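Local coordinates for protein secreted in xylem 3 (Fusarium oxysporum, PDB 5OD4) that is a secreted effector of a fungal plant pathogen, probably acting through protein-protein contacts to suppress host immunity while also being open to recognition by the plant, at residues A[79-84]-A[94-99]. Numbering follows the deposited sequence.
Sequences IEVRRI and DCFHTA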
loop_
_atom_site.group_PDB
_atom_site.type_symbol
_atom_site.label_atom_id
_atom_site.label_comp_id
_atom_site.label_asym_id
_atom_site.label_seq_id
_atom_site.Cartn_x
_atom_site.Cartn_y
_atom_site.Cartn_z
ATOM N N ILE A 79 -0.386 7.620 1.993
ATOM C CA ILE A 79 -0.205 6.235 1.595
ATOM C C ILE A 79 -0.099 6.222 0.074
ATOM O O ILE A 79 -0.976 6.735 -0.611
ATOM C CB ILE A 79 -1.397 5.378 2.044
ATOM C CG1 ILE A 79 -1.588 5.430 3.550
ATOM C CG2 ILE A 79 -1.226 3.946 1.579
ATOM C CD1 ILE A 79 -2.978 5.094 4.000
ATOM N N GLU A 80 1.012 5.687 -0.455
ATOM C CA GLU A 80 1.258 5.727 -1.896
ATOM C C GLU A 80 1.673 4.388 -2.404
ATOM O O GLU A 80 2.492 3.704 -1.778
ATOM C CB GLU A 80 2.339 6.776 -2.224
ATOM C CG GLU A 80 2.001 8.165 -1.787
ATOM C CD GLU A 80 3.019 9.237 -2.121
ATOM O OE1 GLU A 80 4.141 8.936 -2.583
ATOM O OE2 GLU A 80 2.647 10.432 -1.939
ATOM N N VAL A 81 1.192 4.059 -3.602
ATOM C CA VAL A 81 1.642 2.891 -4.344
ATOM C C VAL A 81 2.180 3.342 -5.691
ATOM O O VAL A 81 1.458 4.007 -6.461
ATOM C CB VAL A 81 0.523 1.858 -4.548
ATOM C CG1 VAL A 81 1.020 0.696 -5.385
ATOM C CG2 VAL A 81 -0.019 1.394 -3.210
ATOM N N ARG A 82 3.418 2.959 -5.986
ATOM C CA ARG A 82 3.977 3.074 -7.327
ATOM C C ARG A 82 4.045 1.686 -7.943
ATOM O O ARG A 82 4.166 0.679 -7.239
ATOM C CB ARG A 82 5.374 3.700 -7.300
ATOM C CG ARG A 82 5.345 5.093 -6.692
ATOM C CD ARG A 82 6.665 5.820 -6.735
ATOM N NE ARG A 82 6.970 6.232 -8.071
ATOM C CZ ARG A 82 7.896 5.732 -8.891
ATOM N NH1 ARG A 82 8.654 4.705 -8.611
ATOM N NH2 ARG A 82 7.991 6.318 -10.030
ATOM N N ARG A 83 3.944 1.632 -9.271
ATOM C CA ARG A 83 4.118 0.360 -9.987
ATOM C C ARG A 83 5.256 0.506 -10.985
ATOM O O ARG A 83 5.360 1.537 -11.679
ATOM C CB ARG A 83 2.822 -0.118 -10.634
ATOM C CG ARG A 83 2.301 0.734 -11.780
ATOM C CD ARG A 83 1.031 0.137 -12.372
ATOM N NE ARG A 83 0.552 0.928 -13.489
ATOM C CZ ARG A 83 -0.479 0.614 -14.258
ATOM N NH1 ARG A 83 -1.097 -0.548 -14.089
ATOM N NH2 ARG A 83 -0.863 1.418 -15.235
ATOM N N ILE A 84 6.094 -0.527 -11.069
ATOM C CA ILE A 84 7.219 -0.518 -11.994
ATOM C C ILE A 84 7.077 -1.727 -12.896
ATOM O O ILE A 84 7.031 -2.873 -12.407
ATOM C CB ILE A 84 8.567 -0.512 -11.314
ATOM C CG1 ILE A 84 8.678 0.666 -10.355
ATOM C CG2 ILE A 84 9.699 -0.444 -12.367
ATOM C CD1 ILE A 84 10.057 0.861 -9.770
ATOM N N ASP A 94 5.389 4.355 -12.320
ATOM C CA ASP A 94 4.238 5.211 -12.291
ATOM C C ASP A 94 3.727 5.386 -10.876
ATOM O O ASP A 94 3.678 4.404 -10.127
ATOM C CB ASP A 94 3.016 4.572 -13.032
ATOM C CG ASP A 94 3.241 4.120 -14.382
ATOM O OD1 ASP A 94 3.891 4.860 -15.145
ATOM O OD2 ASP A 94 2.704 2.984 -14.715
ATOM N N CYS A 95 3.266 6.589 -10.538
ATOM C CA CYS A 95 2.429 6.759 -9.359
ATOM C C CYS A 95 1.067 6.169 -9.695
ATOM O O CYS A 95 0.412 6.631 -10.609
ATOM C CB CYS A 95 2.292 8.231 -8.991
ATOM S SG CYS A 95 1.330 8.499 -7.482
ATOM N N PHE A 96 0.673 5.142 -8.975
ATOM C CA PHE A 96 -0.451 4.308 -9.346
ATOM C C PHE A 96 -1.704 4.635 -8.562
ATOM O O PHE A 96 -2.769 4.895 -9.145
ATOM C CB PHE A 96 -0.016 2.842 -9.195
ATOM C CG PHE A 96 -0.980 1.822 -9.728
ATOM C CD1 PHE A 96 -1.755 2.023 -10.847
ATOM C CD2 PHE A 96 -1.035 0.562 -9.095
ATOM C CE1 PHE A 96 -2.620 1.022 -11.305
ATOM C CE2 PHE A 96 -1.857 -0.450 -9.562
ATOM C CZ PHE A 96 -2.649 -0.218 -10.674
ATOM N N HIS A 97 -1.615 4.632 -7.237
ATOM C CA HIS A 97 -2.756 4.964 -6.384
ATOM C C HIS A 97 -2.247 5.579 -5.099
ATOM O O HIS A 97 -1.169 5.234 -4.639
ATOM C CB HIS A 97 -3.587 3.723 -6.032
ATOM C CG HIS A 97 -4.378 3.171 -7.157
ATOM N ND1 HIS A 97 -5.447 3.832 -7.697
ATOM C CD2 HIS A 97 -4.205 2.060 -7.919
ATOM C CE1 HIS A 97 -5.933 3.121 -8.711
ATOM N NE2 HIS A 97 -5.195 2.035 -8.860
ATOM N N THR A 98 -3.071 6.435 -4.506
ATOM C CA THR A 98 -2.760 6.999 -3.199
ATOM C C THR A 98 -3.994 7.016 -2.323
ATOM O O THR A 98 -5.127 6.936 -2.808
ATOM C CB THR A 98 -2.197 8.429 -3.315
ATOM O OG1 THR A 98 -3.239 9.280 -3.769
ATOM C CG2 THR A 98 -0.996 8.531 -4.270
ATOM N N ALA A 99 -3.762 7.136 -1.016
ATOM C CA ALA A 99 -4.837 7.256 -0.047
ATOM C C ALA A 99 -4.335 8.031 1.149
ATOM O O ALA A 99 -3.172 8.288 1.305
ATOM C CB ALA A 99 -5.359 5.893 0.369
#
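R83 lays its side chain across F96: CD sits over the ring centre, 3.6 Å from the centroid, and the guanidinium follows outward, stacked nearly flat (planes 9° apart) with R83 NH1 3.5 Å from F96 CE1. H97 CD2 covers the opposite ring face, so F96 is sandwiched, while V81 CG1 meets its edge. R83 also forms a salt bridge, NE to D94 OD2 at 3.2 Å; OD2 uses its anti lone pair, tilted out of the guanidinium plane, and the two planes are 56° apart. CG of R83 stands between backbone N and carbonyl carbon (chi1 67°). F96 and H97 both face V81 in a classic beta bulge: V81 O accepts from F96 N (2.9 Å) and, at longer range, from H97 N (3.2 Å), in the carbonyl plane on a lone pair. The extra residue turns F96 toward strand 79-84. Regular antiparallel pairing flanks the bulge, V81 N bonding to H97 O. On the other face, E80 CG touches T98 CG2, and the E80 carboxylate is hydrogen-bonded to the backbone N of V6 and of F7; C95 is disulfide-linked to C5. W113, edge-to-face with F96, belongs to the second sheet of the beta-sandwich. Stack and salt bridge restrain the R83 guanidinium, also in cation-pi contact with Y119, its charge probably partly balanced by D94.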